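Long-range contacts in oxidoreductase, Gfo/Idh/MocA family (Vibrio cholerae, PDB 1XEA), which probably binds a nicotinamide adenine dinucleotide cofactor in a Rossmann-type domain and serves as an oxidoreductase on a substrate not yet identified: residues L144-W149 with S174-S178; D185-T189 with L200-Q205; D167-L172 with A213-R217. The contacts are given in a common frame with arbitrary orientation. Numbering follows the deposited sequence.

Interaction 1. Residues L144-W149 with S174-S178; sequences LRSLRW and SVNLS
The end of a helix meets the face of strand 146-152 that carries L147 and W149, and the contact is made mainly by side chains. S146-W149 run extended (phi/psi from -174/153 to -112/114), and the strand opens on a classic beta bulge, R145 and S146 both facing S229. S174 and V175 close helix 160-175; N176 (-69/64) then leaves helical geometry as the centre of an inverse gamma turn, closed by L177 N to V175 O at 2.7 Å. The nearest CA pair is W149 with V175, 6.7 Å. L144, L147 and W149 direct their CA-to-CB bonds toward the helix end, whereas that of R148 points away.

W149 takes a t chi1 (-156°) with chi2 at -65°, which turns one face of its six-membered ring to S174: S174 CB stands 3.5 Å from that ring's centroid and 13° off the normal, a CH-pi contact. The m rotamer of S174 goes with a hydrogen bond from OG to H170 O, while W149 NE1 pairs with E224 OE1. V175, chi1 t, brings CG2 to 3.2 Å from W149 CB. L147 (t, p) places CD2 3.5 Å from CD1 of L177 (m, t) and 4.4 Å from V175 CG2; L144 (m, t) adds its CD1 at 3.8 Å from L177 CD1. L136 of helix 134-138 also touches L147, W149 and L177. About 279 Å² is buried between the segments. A helix end packed on one face of a mixed sheet fits the alpha/beta C-terminal domain of Gfo/Idh/MocA oxidoreductases.

Interaction 2. Residues D185-T189 with L200-Q205; sequences DLHLT and LDVQWQ
D185-T189 and L200-Q205 pair antiparallel, both extended (H187 -108/109, Q203 -144/135) except at D185 (46/35); the strand axes approach to 4.6 Å at 168°. H187-Q203 (CA-CA 5.2 Å) and T189-D201 (4.9 Å) are hydrogen-bonded pairs; L188-V202 (4.7 Å) between them is non-hydrogen-bonded.

Each hydrogen-bonded pair is doubly satisfied. H187 N donates to Q203 O (2.7 Å, 168° at the hydrogen) and Q203 N to H187 O (3.1 Å, 155°); T189 N donates to D201 O (2.9 Å, more bent at 138°) and D201 N to T189 O (2.7 Å, 159°). A water bridges the strands' ends, donating to D185 O (2.7 Å) and weakly accepting from Q205 N (3.2 Å). On the other edge of strand 196-206, L200, V202 and W204 bond through their backbones to strand 209-216. The D201 carboxylate is held by R199 in a salt bridge and by S214 OG, and W204 NE1 pairs with S178 OG.

L186, L188, V202 and W204 share one face. L186 (chi1 t) sets CD1 3.5 Å from V202 CG1 and 3.6 Å from W204 CE3. H187, T189, D201 and Q203 occupy the other face, which meets the second subunit: H187 stacks on H187 of that subunit, and H187 ND1 makes a weak hydrogen bond to its Q203 OE1. Together the strands form an edge beta hairpin of the mixed sheet, one face turned to helices, the other to a subunit interface.

Interaction 3. Residues D167-L172 with A213-R217; sequences DFIHPL and ASMNR
Helix 167-172 lies across strand 213-216 at 147° between directions, with the axes 7.4 Å apart at closest. The CA pairs L172-A213 (5.1 Å) and F168-M215 (6.5 Å) set the register; the helix is kinked: P171 has no N-H to give, D167 N has no bond to the turn before, and H170 N bonds to D167 O (2.7 Å).

Apolar packing dominates. A213 CB meets F168 CZ at 3.6 Å, L172 CD1 at 4.0 Å and P171 CB at 4.3 Å. Selenomethionine M215 (t, t, m) puts its CB 3.6 Å from F168 CD1 at the ring edge and its CE 3.9 Å from P171 CD.

Separately, M215 SE closely approaches the backbone F168 N, and M215 CE approaches D167 CG, both at 3.5 Å.

The ionic part sits at the strand end: D167 OD2 lies 3.0 Å from R217 NH1 over the guanidinium face, a salt bridge by charge alone.

Thus an apolar body adjoins a buried carboxylate with salt bridges to R217 and R153 and a long, weak ion pair to K151.

Helix 160-175 supplies a segment to interactions 1 and 3, and all three contacts reach one mixed sheet, in which strands 186-193, 196-206, 209-216 and 146-152 are successive neighbours. Their centres lie 12 to 13 Å apart. Interactions 1 and 3 join through W149 O and S214 N (2.9 Å) and through W149 CD1 against P171 CB (3.7 Å). Interactions 2 and 3 share the ladder from V202 O to A213 N and from L200 N to M215 O, both 2.8 Å. S178 OG and W204 NE1, 3.3 Å apart, probably bond interaction 1 to 2. The nickel ion lies about 9 Å from the L144 side chain.

Interaction 1. Residues L144-W149 with S174-S178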
loop_
_atom_site.group_PDB
_atom_site.type_symbol
_atom_site.label_atom_id
_atom_site.label_comp_id
_atom_site.label_asym_id
_atom_site.label_seq_id
_atom_site.Cartn_x
_atom_site.Cartn_y
_atom_site.Cartn_z
ATOM N N LEU A 144 -5.992 9.706 -24.124
ATOM C CA LEU A 144 -5.679 8.373 -23.612
ATOM C C LEU A 144 -4.776 7.561 -24.531
ATOM O O LEU A 144 -5.139 7.278 -25.668
ATOM C CB LEU A 144 -6.966 7.580 -23.363
ATOM C CG LEU A 144 -7.672 7.793 -22.027
ATOM C CD1 LEU A 144 -8.936 6.935 -21.965
ATOM C CD2 LEU A 144 -6.731 7.433 -20.894
ATOM N N ARG A 145 -3.599 7.190 -24.040
ATOM C CA ARG A 145 -2.688 6.383 -24.840
ATOM C C ARG A 145 -2.979 4.912 -24.582
ATOM O O ARG A 145 -2.549 4.041 -25.333
ATOM C CB ARG A 145 -1.229 6.701 -24.506
ATOM C CG ARG A 145 -0.816 8.110 -24.877
ATOM C CD ARG A 145 -0.924 8.334 -26.376
ATOM N NE ARG A 145 -0.947 9.757 -26.724
ATOM C CZ ARG A 145 -1.983 10.375 -27.291
ATOM N NH1 ARG A 145 -3.085 9.688 -27.576
ATOM N NH2 ARG A 145 -1.913 11.675 -27.572
ATOM N N SER A 146 -3.718 4.646 -23.512
ATOM C CA SER A 146 -4.095 3.284 -23.157
ATOM C C SER A 146 -5.056 3.301 -21.965
ATOM O O SER A 146 -5.052 4.230 -21.155
ATOM C CB SER A 146 -2.846 2.442 -22.841
ATOM O OG SER A 146 -2.598 2.353 -21.447
ATOM N N LEU A 147 -5.896 2.279 -21.886
ATOM C CA LEU A 147 -6.858 2.143 -20.806
ATOM C C LEU A 147 -7.125 0.649 -20.626
ATOM O O LEU A 147 -7.580 -0.020 -21.555
ATOM C CB LEU A 147 -8.165 2.876 -21.139
ATOM C CG LEU A 147 -9.323 2.692 -20.143
ATOM C CD1 LEU A 147 -8.975 3.354 -18.825
ATOM C CD2 LEU A 147 -10.606 3.261 -20.710
ATOM N N ARG A 148 -6.830 0.128 -19.440
ATOM C CA ARG A 148 -7.023 -1.285 -19.152
ATOM C C ARG A 148 -7.985 -1.476 -18.000
ATOM O O ARG A 148 -7.767 -0.981 -16.892
ATOM C CB ARG A 148 -5.686 -1.943 -18.806
ATOM C CG ARG A 148 -5.794 -3.400 -18.385
ATOM C CD ARG A 148 -4.418 -4.024 -18.234
ATOM N NE ARG A 148 -3.681 -3.496 -17.098
ATOM C CZ ARG A 148 -2.355 -3.405 -17.041
ATOM N NH1 ARG A 148 -1.608 -3.806 -18.067
ATOM N NH2 ARG A 148 -1.778 -2.913 -15.947
ATOM N N TRP A 149 -9.055 -2.211 -18.258
ATOM C CA TRP A 149 -10.038 -2.465 -17.227
ATOM C C TRP A 149 -9.979 -3.953 -16.856
ATOM O O TRP A 149 -10.269 -4.809 -17.681
ATOM C CB TRP A 149 -11.420 -2.082 -17.761
ATOM C CG TRP A 149 -12.391 -1.744 -16.679
ATOM C CD1 TRP A 149 -12.873 -2.588 -15.717
ATOM C CD2 TRP A 149 -12.959 -0.465 -16.412
ATOM N NE1 TRP A 149 -13.702 -1.915 -14.870
ATOM C CE2 TRP A 149 -13.777 -0.606 -15.273
ATOM C CE3 TRP A 149 -12.860 0.793 -17.025
ATOM C CZ2 TRP A 149 -14.490 0.463 -14.728
ATOM C CZ3 TRP A 149 -13.571 1.849 -16.482
ATOM C CH2 TRP A 149 -14.375 1.676 -15.347
ATOM N N SER A 174 -17.007 -0.493 -20.572
ATOM C CA SER A 174 -16.293 0.580 -19.892
ATOM C C SER A 174 -15.061 1.049 -20.642
ATOM O O SER A 174 -14.620 2.183 -20.485
ATOM C CB SER A 174 -15.891 0.134 -18.486
ATOM O OG SER A 174 -17.028 -0.190 -17.724
ATOM N N VAL A 175 -14.520 0.170 -21.467
ATOM C CA VAL A 175 -13.328 0.475 -22.222
ATOM C C VAL A 175 -13.641 0.823 -23.664
ATOM O O VAL A 175 -12.831 1.443 -24.344
ATOM C CB VAL A 175 -12.387 -0.731 -22.184
ATOM C CG1 VAL A 175 -11.215 -0.502 -23.082
ATOM C CG2 VAL A 175 -11.908 -0.966 -20.757
ATOM N N ASN A 176 -14.832 0.426 -24.113
ATOM C CA ASN A 176 -15.290 0.640 -25.489
ATOM C C ASN A 176 -15.566 2.110 -25.830
ATOM O O ASN A 176 -16.690 2.498 -26.137
ATOM C CB ASN A 176 -16.543 -0.198 -25.726
ATOM C CG ASN A 176 -16.847 -0.376 -27.186
ATOM O OD1 ASN A 176 -16.174 0.195 -28.042
ATOM N ND2 ASN A 176 -17.853 -1.181 -27.487
ATOM N N LEU A 177 -14.511 2.914 -25.798
ATOM C CA LEU A 177 -14.605 4.338 -26.063
ATOM C C LEU A 177 -14.495 4.681 -27.545
ATOM O O LEU A 177 -14.539 5.851 -27.921
ATOM C CB LEU A 177 -13.504 5.055 -25.285
ATOM C CG LEU A 177 -13.460 4.810 -23.773
ATOM C CD1 LEU A 177 -12.105 5.211 -23.243
ATOM C CD2 LEU A 177 -14.572 5.576 -23.074
ATOM N N SER A 178 -14.336 3.665 -28.386
ATOM C CA SER A 178 -14.202 3.879 -29.825
ATOM C C SER A 178 -15.367 3.263 -30.599
ATOM O O SER A 178 -15.354 3.212 -31.832
ATOM C CB SER A 178 -12.899 3.251 -30.318
ATOM O OG SER A 178 -12.989 1.833 -30.313
#

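Interaction 2. Residues D185-T189 with L200-Q205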
loop_
_atom_site.group_PDB
_atom_site.type_symbol
_atom_site.label_atom_id
_atom_site.label_comp_id
_atom_site.label_asym_id
_atom_site.label_seq_id
_atom_site.Cartn_x
_atom_site.Cartn_y
_atom_site.Cartn_z
ATOM N N ASP A 185 -9.287 -5.839 -36.244
ATOM C CA ASP A 185 -8.025 -5.435 -35.634
ATOM C C ASP A 185 -8.080 -5.602 -34.126
ATOM O O ASP A 185 -7.493 -4.815 -33.380
ATOM C CB ASP A 185 -7.720 -3.971 -35.971
ATOM C CG ASP A 185 -7.833 -3.675 -37.460
ATOM O OD1 ASP A 185 -7.204 -4.400 -38.268
ATOM O OD2 ASP A 185 -8.549 -2.711 -37.822
ATOM N N LEU A 186 -8.786 -6.637 -33.684
ATOM C CA LEU A 186 -8.935 -6.903 -32.264
ATOM C C LEU A 186 -8.304 -8.234 -31.916
ATOM O O LEU A 186 -8.399 -9.185 -32.684
ATOM C CB LEU A 186 -10.422 -6.899 -31.899
ATOM C CG LEU A 186 -10.828 -7.100 -30.437
ATOM C CD1 LEU A 186 -12.163 -6.415 -30.202
ATOM C CD2 LEU A 186 -10.895 -8.580 -30.105
ATOM N N HIS A 187 -7.654 -8.290 -30.761
ATOM C CA HIS A 187 -6.998 -9.510 -30.309
ATOM C C HIS A 187 -7.764 -10.143 -29.158
ATOM O O HIS A 187 -7.774 -9.633 -28.040
ATOM C CB HIS A 187 -5.572 -9.206 -29.872
ATOM C CG HIS A 187 -4.720 -10.423 -29.707
ATOM N ND1 HIS A 187 -4.141 -10.771 -28.504
ATOM C CD2 HIS A 187 -4.324 -11.362 -30.601
ATOM C CE1 HIS A 187 -3.424 -11.868 -28.666
ATOM N NE2 HIS A 187 -3.518 -12.247 -29.929
ATOM N N LEU A 188 -8.398 -11.269 -29.446
ATOM C CA LEU A 188 -9.191 -11.977 -28.462
ATOM C C LEU A 188 -8.391 -13.148 -27.901
ATOM O O LEU A 188 -7.758 -13.892 -28.648
ATOM C CB LEU A 188 -10.460 -12.466 -29.140
ATOM C CG LEU A 188 -11.659 -12.824 -28.283
ATOM C CD1 LEU A 188 -12.812 -13.182 -29.209
ATOM C CD2 LEU A 188 -11.346 -13.985 -27.368
ATOM N N THR A 189 -8.416 -13.306 -26.585
ATOM C CA THR A 189 -7.688 -14.389 -25.935
ATOM C C THR A 189 -8.554 -14.933 -24.817
ATOM O O THR A 189 -9.273 -14.176 -24.176
ATOM C CB THR A 189 -6.378 -13.877 -25.324
ATOM O OG1 THR A 189 -5.489 -13.480 -26.369
ATOM C CG2 THR A 189 -5.717 -14.951 -24.492
ATOM N N LEU A 200 -11.128 -14.259 -19.975
ATOM C CA LEU A 200 -11.320 -13.682 -21.309
ATOM C C LEU A 200 -10.548 -12.368 -21.397
ATOM O O LEU A 200 -10.601 -11.553 -20.478
ATOM C CB LEU A 200 -12.811 -13.421 -21.542
ATOM C CG LEU A 200 -13.259 -12.936 -22.912
ATOM C CD1 LEU A 200 -12.937 -13.987 -23.959
ATOM C CD2 LEU A 200 -14.745 -12.649 -22.883
ATOM N N ASP A 201 -9.834 -12.165 -22.496
ATOM C CA ASP A 201 -9.056 -10.945 -22.674
ATOM C C ASP A 201 -9.205 -10.353 -24.063
ATOM O O ASP A 201 -8.665 -10.883 -25.037
ATOM C CB ASP A 201 -7.578 -11.210 -22.397
ATOM C CG ASP A 201 -7.299 -11.491 -20.931
ATOM O OD1 ASP A 201 -7.681 -10.659 -20.082
ATOM O OD2 ASP A 201 -6.694 -12.539 -20.621
ATOM N N VAL A 202 -9.933 -9.246 -24.143
ATOM C CA VAL A 202 -10.158 -8.569 -25.409
ATOM C C VAL A 202 -9.397 -7.258 -25.428
ATOM O O VAL A 202 -9.559 -6.414 -24.550
ATOM C CB VAL A 202 -11.645 -8.283 -25.636
ATOM C CG1 VAL A 202 -11.823 -7.454 -26.898
ATOM C CG2 VAL A 202 -12.406 -9.589 -25.743
ATOM N N GLN A 203 -8.579 -7.092 -26.457
ATOM C CA GLN A 203 -7.760 -5.904 -26.599
ATOM C C GLN A 203 -7.630 -5.476 -28.064
ATOM O O GLN A 203 -7.410 -6.306 -28.944
ATOM C CB GLN A 203 -6.382 -6.198 -25.992
ATOM C CG GLN A 203 -5.225 -5.508 -26.673
ATOM C CD GLN A 203 -3.899 -5.738 -25.972
ATOM O OE1 GLN A 203 -2.842 -5.461 -26.538
ATOM N NE2 GLN A 203 -3.944 -6.235 -24.732
ATOM N N TRP A 204 -7.773 -4.179 -28.321
ATOM C CA TRP A 204 -7.642 -3.651 -29.676
ATOM C C TRP A 204 -7.128 -2.216 -29.624
ATOM O O TRP A 204 -7.136 -1.577 -28.569
ATOM C CB TRP A 204 -8.980 -3.678 -30.397
ATOM C CG TRP A 204 -9.964 -2.694 -29.877
ATOM C CD1 TRP A 204 -10.258 -1.464 -30.400
ATOM C CD2 TRP A 204 -10.857 -2.889 -28.779
ATOM N NE1 TRP A 204 -11.290 -0.884 -29.695
ATOM C CE2 TRP A 204 -11.671 -1.735 -28.692
ATOM C CE3 TRP A 204 -11.033 -3.924 -27.848
ATOM C CZ2 TRP A 204 -12.677 -1.603 -27.730
ATOM C CZ3 TRP A 204 -12.027 -3.795 -26.890
ATOM C CH2 TRP A 204 -12.833 -2.635 -26.833
ATOM N N GLN A 205 -6.692 -1.701 -30.767
ATOM C CA GLN A 205 -6.176 -0.344 -30.814
ATOM C C GLN A 205 -6.945 0.565 -31.782
ATOM O O GLN A 205 -7.131 0.225 -32.946
ATOM C CB GLN A 205 -4.684 -0.394 -31.164
ATOM C CG GLN A 205 -4.014 0.962 -31.267
ATOM C CD GLN A 205 -2.612 0.989 -30.666
ATOM O OE1 GLN A 205 -1.867 0.006 -30.729
ATOM N NE2 GLN A 205 -2.242 2.129 -30.094
HETATM O O HOH W 1 -5.184 -4.074 -32.208
#

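Interaction 3. Residues D167-L172 with A213-R217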
loop_
_atom_site.group_PDB
_atom_site.type_symbol
_atom_site.label_atom_id
_atom_site.label_comp_id
_atom_site.label_asym_id
_atom_site.label_seq_id
_atom_site.Cartn_x
_atom_site.Cartn_y
_atom_site.Cartn_z
ATOM N N ASP A 167 -21.448 -10.339 -17.406
ATOM C CA ASP A 167 -20.284 -9.946 -16.627
ATOM C C ASP A 167 -19.252 -9.159 -17.419
ATOM O O ASP A 167 -19.117 -7.947 -17.240
ATOM C CB ASP A 167 -19.644 -11.200 -16.036
ATOM C CG ASP A 167 -19.066 -10.964 -14.665
ATOM O OD1 ASP A 167 -19.256 -9.860 -14.118
ATOM O OD2 ASP A 167 -18.427 -11.889 -14.124
ATOM N N PHE A 168 -18.534 -9.861 -18.294
ATOM C CA PHE A 168 -17.485 -9.272 -19.122
ATOM C C PHE A 168 -17.931 -7.986 -19.798
ATOM O O PHE A 168 -17.123 -7.107 -20.099
ATOM C CB PHE A 168 -17.037 -10.268 -20.188
ATOM C CG PHE A 168 -15.817 -9.839 -20.928
ATOM C CD1 PHE A 168 -14.584 -9.785 -20.283
ATOM C CD2 PHE A 168 -15.892 -9.475 -22.272
ATOM C CE1 PHE A 168 -13.436 -9.374 -20.963
ATOM C CE2 PHE A 168 -14.750 -9.062 -22.966
ATOM C CZ PHE A 168 -13.514 -9.009 -22.313
ATOM N N ILE A 169 -19.230 -7.877 -20.036
ATOM C CA ILE A 169 -19.767 -6.693 -20.682
ATOM C C ILE A 169 -19.452 -5.452 -19.859
ATOM O O ILE A 169 -19.393 -4.356 -20.393
ATOM C CB ILE A 169 -21.287 -6.819 -20.885
ATOM C CG1 ILE A 169 -21.753 -5.795 -21.921
ATOM C CG2 ILE A 169 -22.007 -6.612 -19.565
ATOM C CD1 ILE A 169 -23.050 -6.162 -22.574
ATOM N N HIS A 170 -19.250 -5.628 -18.559
ATOM C CA HIS A 170 -18.931 -4.499 -17.715
ATOM C C HIS A 170 -17.597 -3.908 -18.147
ATOM O O HIS A 170 -17.539 -2.784 -18.635
ATOM C CB HIS A 170 -18.863 -4.912 -16.252
ATOM C CG HIS A 170 -20.160 -4.771 -15.525
ATOM N ND1 HIS A 170 -20.906 -3.613 -15.558
ATOM C CD2 HIS A 170 -20.849 -5.641 -14.750
ATOM C CE1 HIS A 170 -22.002 -3.777 -14.840
ATOM N NE2 HIS A 170 -21.993 -5.000 -14.338
ATOM N N PRO A 171 -16.498 -4.664 -17.990
ATOM C CA PRO A 171 -15.202 -4.107 -18.400
ATOM C C PRO A 171 -15.108 -3.795 -19.890
ATOM O O PRO A 171 -14.507 -2.797 -20.288
ATOM C CB PRO A 171 -14.210 -5.186 -17.966
ATOM C CG PRO A 171 -15.004 -6.439 -18.061
ATOM C CD PRO A 171 -16.338 -6.036 -17.474
ATOM N N LEU A 172 -15.719 -4.650 -20.704
ATOM C CA LEU A 172 -15.693 -4.467 -22.143
ATOM C C LEU A 172 -16.274 -3.109 -22.546
ATOM O O LEU A 172 -15.624 -2.327 -23.246
ATOM C CB LEU A 172 -16.468 -5.587 -22.835
ATOM C CG LEU A 172 -16.348 -5.599 -24.367
ATOM C CD1 LEU A 172 -14.920 -5.967 -24.763
ATOM C CD2 LEU A 172 -17.340 -6.580 -24.950
ATOM N N ALA A 213 -9.899 -5.041 -22.169
ATOM C CA ALA A 213 -10.853 -5.552 -21.189
ATOM C C ALA A 213 -10.346 -6.927 -20.789
ATOM O O ALA A 213 -10.141 -7.790 -21.633
ATOM C CB ALA A 213 -12.246 -5.647 -21.794
ATOM N N SER A 214 -10.158 -7.120 -19.492
ATOM C CA SER A 214 -9.618 -8.356 -18.966
ATOM C C SER A 214 -10.471 -8.885 -17.807
ATOM O O SER A 214 -10.820 -8.152 -16.877
ATOM C CB SER A 214 -8.181 -8.069 -18.522
ATOM O OG SER A 214 -7.588 -9.120 -17.803
HETATM N N MSE A 215 -10.820 -10.165 -17.874
HETATM C CA MSE A 215 -11.610 -10.773 -16.818
HETATM C C MSE A 215 -11.164 -12.194 -16.570
HETATM O O MSE A 215 -11.315 -13.058 -17.433
HETATM C CB MSE A 215 -13.086 -10.778 -17.186
HETATM C CG MSE A 215 -13.954 -11.528 -16.193
HETATM SE SE MSE A 215 -15.844 -11.225 -16.494
HETATM C CE MSE A 215 -15.987 -9.499 -15.634
ATOM N N ASN A 216 -10.626 -12.438 -15.383
ATOM C CA ASN A 216 -10.176 -13.769 -15.023
ATOM C C ASN A 216 -11.036 -14.199 -13.855
ATOM O O ASN A 216 -10.756 -13.852 -12.706
ATOM C CB ASN A 216 -8.711 -13.748 -14.606
ATOM C CG ASN A 216 -8.154 -15.131 -14.409
ATOM O OD1 ASN A 216 -8.869 -16.044 -14.010
ATOM N ND2 ASN A 216 -6.872 -15.296 -14.682
ATOM N N ARG A 217 -12.093 -14.945 -14.152
ATOM C CA ARG A 217 -12.992 -15.393 -13.103
ATOM C C ARG A 217 -12.491 -16.610 -12.352
ATOM O O ARG A 217 -13.247 -17.286 -11.657
ATOM C CB ARG A 217 -14.385 -15.615 -13.676
ATOM C CG ARG A 217 -15.032 -14.297 -14.000
ATOM C CD ARG A 217 -16.379 -14.467 -14.590
ATOM N NE ARG A 217 -17.270 -15.187 -13.709
ATOM C CZ ARG A 217 -18.572 -15.286 -13.923
ATOM N NH1 ARG A 217 -19.113 -14.709 -14.988
ATOM N NH2 ARG A 217 -19.330 -15.951 -13.068
#